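Side-chain contacts in cytoplasmic export protein 1 (Saccharomyces cerevisiae, PDB 3VWA), which belongs to the nuclear tRNA export machinery, binds tRNA and may pass aminoacylated tRNAs from export receptors at the nuclear pore to the translation machinery: residues T23-C28 against S53-A58; S48-S53 against Y171-S176; K467-P472 against L478-G483; P472-R477 against P513-R518. All blocks are in the same frame, centred on the assembly; numbering follows the deposited sequence.

The four contacts form two pairs at opposite ends of an elongated chain. Interactions 1 and 2 lie in the N-terminal kinase-like domain, their centres about 8 Å apart; both use helix 52-64, share Ser53 and touch directly, Leu25 CD2 lying 3.6 Å from Ile173 CG2. Interactions 3 and 4, with centres about 7 Å apart, belong to the helical HEAT-repeat part, share Pro472 and both draw on helix 474-487. Within each pair the segments alternate along the sequence, whereas the first pair closes before the second opens. Centres of interactions 1 and 4 are about 81 Å apart, so the pairs are separate: one packs the kinase-like domain, the other stacks helices of the HEAT-repeat part.

Interaction 1. Residues T23-C28 against S53-A58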
# COMPACT_ATOMS: atom_id res chain seq x y z
N THR A 23 2.36 29.72 -3.65
CA THR A 23 2.59 30.28 -4.97
C THR A 23 2.42 31.77 -4.79
O THR A 23 2.11 32.21 -3.69
CB THR A 23 1.63 29.60 -5.99
OG1 THR A 23 2.32 28.48 -6.56
CG2 THR A 23 1.16 30.49 -7.08
N ALA A 24 2.66 32.57 -5.81
CA ALA A 24 2.49 34.00 -5.66
C ALA A 24 1.03 34.36 -5.42
O ALA A 24 0.76 35.42 -4.84
CB ALA A 24 3.03 34.74 -6.87
N LEU A 25 0.09 33.52 -5.88
CA LEU A 25 -1.34 33.86 -5.74
C LEU A 25 -2.14 33.10 -4.66
O LEU A 25 -3.23 33.54 -4.28
CB LEU A 25 -2.06 33.72 -7.05
CG LEU A 25 -1.51 34.70 -8.05
CD1 LEU A 25 -2.09 34.35 -9.38
CD2 LEU A 25 -1.83 36.15 -7.68
N TRP A 26 -1.60 31.97 -4.20
CA TRP A 26 -2.32 31.04 -3.33
C TRP A 26 -1.39 30.36 -2.39
O TRP A 26 -0.25 30.01 -2.74
CB TRP A 26 -3.03 29.94 -4.15
CG TRP A 26 -3.99 30.50 -5.14
CD1 TRP A 26 -3.76 30.83 -6.47
CD2 TRP A 26 -5.39 30.84 -4.91
NE1 TRP A 26 -4.90 31.35 -7.04
CE2 TRP A 26 -5.89 31.39 -6.17
CE3 TRP A 26 -6.25 30.78 -3.81
CZ2 TRP A 26 -7.19 31.84 -6.30
CZ3 TRP A 26 -7.56 31.21 -3.98
CH2 TRP A 26 -8.01 31.73 -5.20
N GLN A 27 -1.91 30.10 -1.18
CA GLN A 27 -1.36 29.06 -0.30
C GLN A 27 -2.26 27.83 -0.35
O GLN A 27 -3.49 27.95 -0.42
CB GLN A 27 -1.28 29.54 1.13
CG GLN A 27 -0.18 30.56 1.33
CD GLN A 27 -0.25 31.14 2.72
OE1 GLN A 27 -1.26 31.76 3.10
NE2 GLN A 27 0.81 30.93 3.49
N CYS A 28 -1.66 26.66 -0.30
CA CYS A 28 -2.45 25.45 -0.39
C CYS A 28 -2.29 24.65 0.91
O CYS A 28 -1.17 24.27 1.27
CB CYS A 28 -2.05 24.67 -1.63
SG CYS A 28 -2.63 22.96 -1.69
N SER A 53 -8.50 41.10 -9.18
CA SER A 53 -9.34 40.62 -10.30
C SER A 53 -9.08 39.16 -10.73
O SER A 53 -10.00 38.41 -11.12
CB SER A 53 -9.15 41.53 -11.49
OG SER A 53 -10.03 41.10 -12.50
N LEU A 54 -7.82 38.77 -10.68
CA LEU A 54 -7.39 37.40 -10.98
C LEU A 54 -8.02 36.43 -9.95
O LEU A 54 -8.67 35.44 -10.32
CB LEU A 54 -5.85 37.37 -10.92
CG LEU A 54 -5.05 37.61 -12.23
CD1 LEU A 54 -5.82 38.20 -13.41
CD2 LEU A 54 -3.77 38.37 -12.00
N ILE A 55 -7.86 36.78 -8.67
CA ILE A 55 -8.42 36.04 -7.54
C ILE A 55 -9.93 35.87 -7.62
O ILE A 55 -10.43 34.77 -7.41
CB ILE A 55 -8.09 36.68 -6.18
CG1 ILE A 55 -6.59 36.86 -5.97
CG2 ILE A 55 -8.71 35.83 -5.08
CD1 ILE A 55 -5.82 35.55 -5.78
N LEU A 56 -10.64 36.96 -7.96
CA LEU A 56 -12.13 36.97 -8.09
C LEU A 56 -12.66 36.17 -9.29
O LEU A 56 -13.67 35.48 -9.20
CB LEU A 56 -12.66 38.43 -8.15
CG LEU A 56 -13.04 39.21 -6.87
CD1 LEU A 56 -12.82 38.46 -5.54
CD2 LEU A 56 -12.41 40.61 -6.86
N ASN A 57 -11.97 36.26 -10.42
CA ASN A 57 -12.35 35.43 -11.57
C ASN A 57 -12.17 33.96 -11.21
O ASN A 57 -13.09 33.14 -11.46
CB ASN A 57 -11.56 35.84 -12.82
CG ASN A 57 -11.99 35.07 -14.07
OD1 ASN A 57 -13.16 35.09 -14.44
ND2 ASN A 57 -11.05 34.38 -14.70
N ALA A 58 -11.04 33.61 -10.57
CA ALA A 58 -10.80 32.23 -10.13
C ALA A 58 -11.90 31.73 -9.23
O ALA A 58 -12.41 30.65 -9.46
CB ALA A 58 -9.46 32.04 -9.43
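Ile55, on helix 52-64, points its CD1 methyl at one face of the Trp26 indole, where it sits 3.9 Å above the ring plane, displaced toward the rim. The two side chains approach from opposite directions. This is the compact part of the contact: CD1 is 4.0 Å from Trp26 CZ2, and the other branch, CG2, comes to 4.2 Å from Trp26 CH2. In Ile55, chi1 of -56° sets CG1 and CG2, and chi2 of -70° then swings CD1 over the indole face. One turn on, the Ala58 methyl meets the same ring at its edge, with CB 3.9 Å from Trp26 CZ2.

Toward Leu25 the side-chain fit is wider, its CB 4.4 Å from Ile55 CD1, although that methyl lies close to the backbone oxygen Leu25 O. Helix 160-174 covers this looser side through Tyr170 and Ile173; solvent reaches Ala24 and Ser53.

The side chains that meet between the start of strand 26-33 and helix 52-64 are apolar. Phe147 meets the indole edge-to-face, and Phe43 and Ala45 also touch it. The ring is therefore probably placed by apolar packing on several sides, with its one N-H, at NE1, directed to Glu150 OE2.

Interaction 2. Residues S48-S53 against Y171-S176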
# COMPACT_ATOMS: atom_id res chain seq x y z
N SER A 48 -4.69 40.83 -2.85
CA SER A 48 -4.11 42.15 -2.74
C SER A 48 -4.77 42.98 -3.82
O SER A 48 -5.48 42.43 -4.68
CB SER A 48 -2.55 42.11 -2.85
OG SER A 48 -2.10 42.19 -4.19
N PRO A 49 -4.59 44.31 -3.75
CA PRO A 49 -5.13 45.20 -4.79
C PRO A 49 -4.74 44.83 -6.25
O PRO A 49 -5.57 44.90 -7.15
CB PRO A 49 -4.55 46.56 -4.38
CG PRO A 49 -4.46 46.46 -2.90
CD PRO A 49 -3.96 45.07 -2.66
N GLU A 50 -3.49 44.43 -6.47
CA GLU A 50 -3.03 44.07 -7.82
C GLU A 50 -3.56 42.72 -8.38
O GLU A 50 -3.82 42.60 -9.56
CB GLU A 50 -1.50 44.09 -7.85
CG GLU A 50 -0.88 44.02 -6.46
CD GLU A 50 0.37 43.17 -6.41
OE1 GLU A 50 0.73 42.58 -7.46
OE2 GLU A 50 0.98 43.08 -5.32
N ASN A 51 -3.72 41.71 -7.54
CA ASN A 51 -4.18 40.43 -8.08
C ASN A 51 -5.68 40.20 -7.89
O ASN A 51 -6.22 39.20 -8.33
CB ASN A 51 -3.39 39.29 -7.49
CG ASN A 51 -3.52 39.22 -6.00
OD1 ASN A 51 -4.63 39.31 -5.46
ND2 ASN A 51 -2.39 39.07 -5.31
N GLU A 52 -6.35 41.17 -7.26
CA GLU A 52 -7.73 41.00 -6.85
C GLU A 52 -8.65 40.55 -7.99
O GLU A 52 -9.47 39.68 -7.79
CB GLU A 52 -8.24 42.30 -6.23
CG GLU A 52 -8.82 42.14 -4.83
CD GLU A 52 -10.24 42.61 -4.80
OE1 GLU A 52 -10.63 43.34 -5.73
OE2 GLU A 52 -10.99 42.24 -3.89
N SER A 53 -8.50 41.10 -9.18
CA SER A 53 -9.34 40.62 -10.30
C SER A 53 -9.08 39.16 -10.73
O SER A 53 -10.00 38.41 -11.12
CB SER A 53 -9.15 41.53 -11.49
OG SER A 53 -10.03 41.10 -12.50
N TYR A 171 0.96 36.97 -15.79
CA TYR A 171 2.35 36.53 -15.99
C TYR A 171 3.39 37.42 -15.32
O TYR A 171 4.41 36.93 -14.87
CB TYR A 171 2.63 36.33 -17.48
CG TYR A 171 2.10 35.00 -17.92
CD1 TYR A 171 2.88 33.85 -17.80
CD2 TYR A 171 0.81 34.88 -18.38
CE1 TYR A 171 2.39 32.61 -18.18
CE2 TYR A 171 0.30 33.64 -18.76
CZ TYR A 171 1.09 32.52 -18.65
OH TYR A 171 0.59 31.32 -19.02
N ASN A 172 3.10 38.73 -15.23
CA ASN A 172 3.95 39.66 -14.48
C ASN A 172 3.93 39.38 -12.97
O ASN A 172 4.97 39.48 -12.30
CB ASN A 172 3.54 41.11 -14.75
N ILE A 173 2.74 39.06 -12.44
CA ILE A 173 2.60 38.74 -11.03
C ILE A 173 3.38 37.46 -10.76
O ILE A 173 4.21 37.42 -9.86
CB ILE A 173 1.10 38.60 -10.63
CG1 ILE A 173 0.49 40.00 -10.44
CG2 ILE A 173 0.95 37.73 -9.38
CD1 ILE A 173 -0.93 40.14 -10.94
N ILE A 174 3.14 36.44 -11.57
CA ILE A 174 3.81 35.16 -11.35
C ILE A 174 5.31 35.19 -11.68
O ILE A 174 6.01 34.23 -11.36
CB ILE A 174 3.13 34.01 -12.11
CG1 ILE A 174 1.69 33.86 -11.62
CG2 ILE A 174 3.90 32.71 -11.90
CD1 ILE A 174 1.61 33.18 -10.27
N GLY A 175 5.80 36.26 -12.31
CA GLY A 175 7.23 36.40 -12.59
C GLY A 175 7.61 35.31 -13.56
O GLY A 175 8.58 34.57 -13.35
N SER A 176 6.81 35.19 -14.61
CA SER A 176 6.93 34.13 -15.59
C SER A 176 6.75 34.68 -17.00
O SER A 176 6.12 35.75 -17.20
CB SER A 176 5.87 33.04 -15.34
OG SER A 176 5.94 32.04 -16.34
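Ile173, near the end of helix 160-174, meets Glu50 and Asn51, next to helix 52-64 in sequence. Its contacts are all of the van der Waals kind. CG1 lies 3.9 Å from Glu50 OE1, with the two side chains running at a slant to each other, and CD1 reaches 4.0 Å from the backbone atom Glu50 O. The acidic chain, with chi1 (18°) and chi2 (142°) both far from staggered, lays one carboxylate oxygen beside a methylene group. On the inner side, the same CD1 is 4.3 Å from Asn51 CB, a wider approach to a buried residue.

The hydrogen bonds near the contact are local to each side. Asn51 OD1 accepts from Ser48 N at 3.0 Å, the donor tilted 33° from the carbonyl plane, while Asn51 ND2 donates to Lys46 O. Both ends of the amide are thus engaged by the preceding backbone, which probably steadies this part of the chain and fixes the direction of the Asn51 side chain. Across the contact, helix 160-174 finishes in a Schellman motif: Ser176 N bonds to Tyr171 O at 3.0 Å, Gly175 N makes a weak bond to Asn172 O, and Gly175, with positive phi, is the C-prime residue.

The contact joins the N-terminal side of helix 52-64 to the end of helix 160-174. Leu25 touches both Asn51 and Ile173, so the two helices meet the turn that leads into strand 26-33.

Interaction 3. Residues K467-P472 against L478-G483; sequences KSLKDP and LAALYG
Leu469 of segment 467-472 reaches over to Ala480 and Leu481 on helix 474-487. Its CB leads to a CG that lies anti to the carbonyl carbon (chi1 -77°), and this first step carries the branch point toward the second helix although the side chain does not set out directly at it. CG comes to 3.5 Å from the methyl carbon Ala480 CB, a close approach for two carbons. From there the chain forks. CD1 remains beside the alanine, 4.2 Å from Ala480 CB. CD2 serves two residues: it is 3.8 Å from Ala480 CB and 4.1 Å from Leu481 CG, with Leu481 CD2 at a similar spacing. With CG, CD1 and CD2 all this near Ala480 CB, the alanine methyl lies against the isobutyl fork. The two leucine side chains cross at about a right angle, and Leu469 also touches Arg477.

Ser468 adds a second, smaller point of contact through its carbon, CB standing 3.9 Å from Ala480 CB.

Farther along the chain, Asp471 links the region to its surroundings through a salt bridge to Arg436 and a hydrogen bond from Gln473 N.

The small side chain of Ala480 is consistent with the close approach of these consecutive helices, the CA atoms of Ser468 and Ala480 being 6.0 Å apart. Contact across the interface is aliphatic; the buried serine has its hydroxyl bonded to Ala464 O within its own helix, with a weak further bond from Gln428 NE2, and it is CB that faces Ala480.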
# COMPACT_ATOMS: atom_id res chain seq x y z
N LYS A 467 10.67 -37.40 24.39
CA LYS A 467 9.79 -37.90 23.32
C LYS A 467 10.47 -38.02 21.96
O LYS A 467 10.39 -39.05 21.32
CB LYS A 467 8.52 -37.03 23.23
CG LYS A 467 7.38 -37.56 22.38
CD LYS A 467 7.11 -39.03 22.53
CE LYS A 467 5.68 -39.34 22.13
NZ LYS A 467 5.61 -40.62 21.38
N SER A 468 11.17 -36.97 21.54
CA SER A 468 11.77 -36.93 20.20
C SER A 468 12.94 -37.92 20.09
O SER A 468 13.19 -38.46 19.02
CB SER A 468 12.28 -35.53 19.82
OG SER A 468 11.25 -34.58 20.01
N LEU A 469 13.61 -38.16 21.19
CA LEU A 469 14.79 -39.04 21.17
C LEU A 469 14.42 -40.51 21.21
O LEU A 469 15.29 -41.36 21.00
CB LEU A 469 15.74 -38.70 22.32
CG LEU A 469 16.58 -37.45 22.09
CD1 LEU A 469 17.19 -37.10 23.45
CD2 LEU A 469 17.68 -37.65 21.05
N LYS A 470 13.14 -40.80 21.44
CA LYS A 470 12.59 -42.13 21.21
C LYS A 470 12.05 -42.27 19.79
O LYS A 470 11.44 -43.28 19.49
CB LYS A 470 11.39 -42.48 22.13
CG LYS A 470 11.40 -41.87 23.51
CD LYS A 470 11.03 -42.85 24.62
CE LYS A 470 11.38 -42.19 25.97
NZ LYS A 470 12.27 -43.01 26.82
N ASP A 471 12.21 -41.27 18.93
CA ASP A 471 11.49 -41.34 17.65
C ASP A 471 12.09 -42.50 16.84
O ASP A 471 13.33 -42.69 16.88
CB ASP A 471 11.56 -39.99 16.90
CG ASP A 471 10.70 -39.93 15.64
OD1 ASP A 471 9.56 -39.37 15.68
OD2 ASP A 471 11.14 -40.43 14.57
N PRO A 472 11.25 -43.27 16.11
CA PRO A 472 11.75 -44.30 15.17
C PRO A 472 12.65 -43.73 14.07
O PRO A 472 13.60 -44.39 13.64
CB PRO A 472 10.48 -44.89 14.53
CG PRO A 472 9.34 -43.99 14.92
CD PRO A 472 9.77 -43.28 16.20
N LEU A 478 17.94 -36.19 16.05
CA LEU A 478 18.92 -35.13 15.77
C LEU A 478 18.39 -33.74 16.09
O LEU A 478 19.15 -32.85 16.42
CB LEU A 478 19.28 -35.19 14.29
CG LEU A 478 20.03 -36.45 13.82
CD1 LEU A 478 20.13 -36.43 12.32
CD2 LEU A 478 21.42 -36.59 14.43
N ALA A 479 17.09 -33.53 15.93
CA ALA A 479 16.51 -32.25 16.23
C ALA A 479 16.42 -32.07 17.76
O ALA A 479 16.45 -30.97 18.25
CB ALA A 479 15.10 -32.12 15.61
N ALA A 480 16.23 -33.14 18.50
CA ALA A 480 16.25 -33.02 19.96
C ALA A 480 17.64 -32.58 20.45
O ALA A 480 17.78 -31.63 21.21
CB ALA A 480 15.85 -34.33 20.62
N LEU A 481 18.66 -33.25 19.95
CA LEU A 481 20.02 -32.95 20.38
C LEU A 481 20.33 -31.52 20.07
O LEU A 481 21.07 -30.86 20.81
CB LEU A 481 21.01 -33.86 19.68
CG LEU A 481 20.86 -35.33 20.01
CD1 LEU A 481 21.87 -36.13 19.18
CD2 LEU A 481 21.13 -35.50 21.50
N TYR A 482 19.79 -31.04 18.95
CA TYR A 482 20.04 -29.64 18.56
C TYR A 482 19.42 -28.65 19.56
O TYR A 482 20.06 -27.70 20.04
CB TYR A 482 19.45 -29.38 17.16
CG TYR A 482 19.56 -27.93 16.71
CD1 TYR A 482 20.81 -27.39 16.35
CD2 TYR A 482 18.42 -27.10 16.63
CE1 TYR A 482 20.92 -26.07 15.93
CE2 TYR A 482 18.53 -25.76 16.22
CZ TYR A 482 19.79 -25.26 15.87
OH TYR A 482 19.95 -23.96 15.44
N GLY A 483 18.15 -28.86 19.85
CA GLY A 483 17.45 -28.01 20.78
C GLY A 483 18.04 -28.11 22.16
O GLY A 483 17.98 -27.14 22.92

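Interaction 4. Residues P472-R477 against P513-R518; sequences PQVKPR and PIVRGR
Val515, in the first turn of helix 513-536, directs its CG2 methyl at both Val474 and Arg477 of segment 472-477. The apolar part of the contact is made by that single branch. It lies 4.2 Å from Val474 CG1, methyl against methyl, and equally 4.2 Å from Arg477 CB, the aliphatic root of the arginine. CG2 is anti to the carbonyl carbon of Val515, whereas CG1 is anti to the backbone N (chi1 171°), which turns the former branch to the neighbouring helix.

Polar bonding belongs to the far end of Arg477. Its chain bends at chi2 and chi3, folding the guanidinium back over the preceding backbone, where Val474 CA lies 3.9 Å above one face. NH1 is hydrogen-bonded to Asp471 O and makes a weak bond to Pro472 O, while NH2 forms a salt bridge with Asp510. The group is thus gripped from both the turn before helix 474-487 and the loop before helix 513-536, and the aspartate would be expected to favour its positive charge.

Segment 513-518 lies in the second HEAT repeat, and the contact joins its helix to helix 474-487. Leu478, the next residue of that helix, extends the packing onto Ile514, Val515 and Arg518, while Lys475 and Pro476 face helix 433-446. Helix 474-487 is therefore flanked by both of these helices.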
# COMPACT_ATOMS: atom_id res chain seq x y z
N PRO A 472 11.25 -43.27 16.11
CA PRO A 472 11.75 -44.30 15.17
C PRO A 472 12.65 -43.73 14.07
O PRO A 472 13.60 -44.39 13.64
CB PRO A 472 10.48 -44.89 14.53
CG PRO A 472 9.34 -43.99 14.92
CD PRO A 472 9.77 -43.28 16.20
N GLN A 473 12.39 -42.51 13.62
CA GLN A 473 13.25 -41.93 12.61
C GLN A 473 14.39 -41.12 13.21
O GLN A 473 14.24 -40.60 14.31
CB GLN A 473 12.41 -41.10 11.66
CG GLN A 473 11.22 -41.90 11.16
CD GLN A 473 11.65 -43.02 10.25
OE1 GLN A 473 12.47 -42.80 9.36
NE2 GLN A 473 11.09 -44.23 10.45
N VAL A 474 15.51 -41.05 12.50
CA VAL A 474 16.72 -40.38 12.96
C VAL A 474 16.57 -38.85 13.00
O VAL A 474 17.13 -38.19 13.88
CB VAL A 474 17.96 -40.81 12.14
CG1 VAL A 474 19.20 -39.93 12.37
CG2 VAL A 474 18.33 -42.24 12.47
N LYS A 475 15.80 -38.28 12.09
CA LYS A 475 15.79 -36.83 11.98
C LYS A 475 15.30 -36.09 13.25
O LYS A 475 15.91 -35.10 13.62
CB LYS A 475 15.04 -36.36 10.72
CG LYS A 475 15.36 -34.91 10.34
CD LYS A 475 14.74 -34.50 8.99
CE LYS A 475 15.23 -33.12 8.54
NZ LYS A 475 14.79 -32.74 7.16
N PRO A 476 14.20 -36.56 13.89
CA PRO A 476 13.68 -35.91 15.10
C PRO A 476 14.56 -36.10 16.34
O PRO A 476 14.57 -35.25 17.24
CB PRO A 476 12.31 -36.56 15.30
CG PRO A 476 11.94 -37.07 13.88
CD PRO A 476 13.26 -37.57 13.36
N ARG A 477 15.34 -37.18 16.35
CA ARG A 477 16.34 -37.40 17.39
C ARG A 477 17.43 -36.36 17.27
O ARG A 477 17.77 -35.67 18.25
CB ARG A 477 16.87 -38.84 17.33
CG ARG A 477 15.74 -39.85 17.11
CD ARG A 477 15.96 -41.17 17.82
NE ARG A 477 17.09 -41.88 17.27
CZ ARG A 477 17.00 -42.76 16.27
NH1 ARG A 477 15.83 -43.05 15.73
NH2 ARG A 477 18.09 -43.34 15.80
N PRO A 513 24.77 -44.11 14.20
CA PRO A 513 26.10 -43.60 14.63
C PRO A 513 26.13 -42.07 14.75
O PRO A 513 26.84 -41.51 15.60
CB PRO A 513 27.06 -44.08 13.53
CG PRO A 513 26.22 -44.65 12.43
CD PRO A 513 24.78 -44.73 12.86
N ILE A 514 25.34 -41.39 13.91
CA ILE A 514 25.41 -39.94 13.90
C ILE A 514 24.79 -39.35 15.19
O ILE A 514 25.27 -38.35 15.71
CB ILE A 514 24.98 -39.26 12.55
CG1 ILE A 514 23.83 -38.29 12.74
CG2 ILE A 514 24.80 -40.23 11.37
CD1 ILE A 514 24.03 -37.03 11.93
N VAL A 515 23.77 -40.02 15.74
CA VAL A 515 23.18 -39.57 17.00
C VAL A 515 24.12 -39.81 18.13
O VAL A 515 24.30 -38.94 19.00
CB VAL A 515 21.83 -40.26 17.31
CG1 VAL A 515 21.36 -39.93 18.73
CG2 VAL A 515 20.79 -39.90 16.27
N ARG A 516 24.69 -41.02 18.18
CA ARG A 516 25.65 -41.34 19.24
C ARG A 516 26.74 -40.33 19.24
O ARG A 516 27.15 -39.88 20.29
CB ARG A 516 26.27 -42.74 19.08
CG ARG A 516 25.31 -43.89 19.29
CD ARG A 516 26.01 -45.25 19.17
NE ARG A 516 25.85 -45.84 17.83
CZ ARG A 516 26.87 -46.04 17.01
NH1 ARG A 516 28.06 -45.68 17.40
NH2 ARG A 516 26.71 -46.57 15.81
N GLY A 517 27.24 -39.97 18.04
CA GLY A 517 28.40 -39.03 17.94
C GLY A 517 27.99 -37.64 18.46
O GLY A 517 28.70 -37.00 19.25
N ARG A 518 26.84 -37.14 18.00
CA ARG A 518 26.39 -35.82 18.50
C ARG A 518 26.01 -35.85 19.96
O ARG A 518 26.25 -34.90 20.65
CB ARG A 518 25.26 -35.21 17.66
CG ARG A 518 25.63 -35.20 16.17
CD ARG A 518 24.54 -34.57 15.34
NE ARG A 518 25.02 -34.37 13.98
CZ ARG A 518 24.41 -33.61 13.09
NH1 ARG A 518 23.28 -33.01 13.43
NH2 ARG A 518 24.90 -33.47 11.88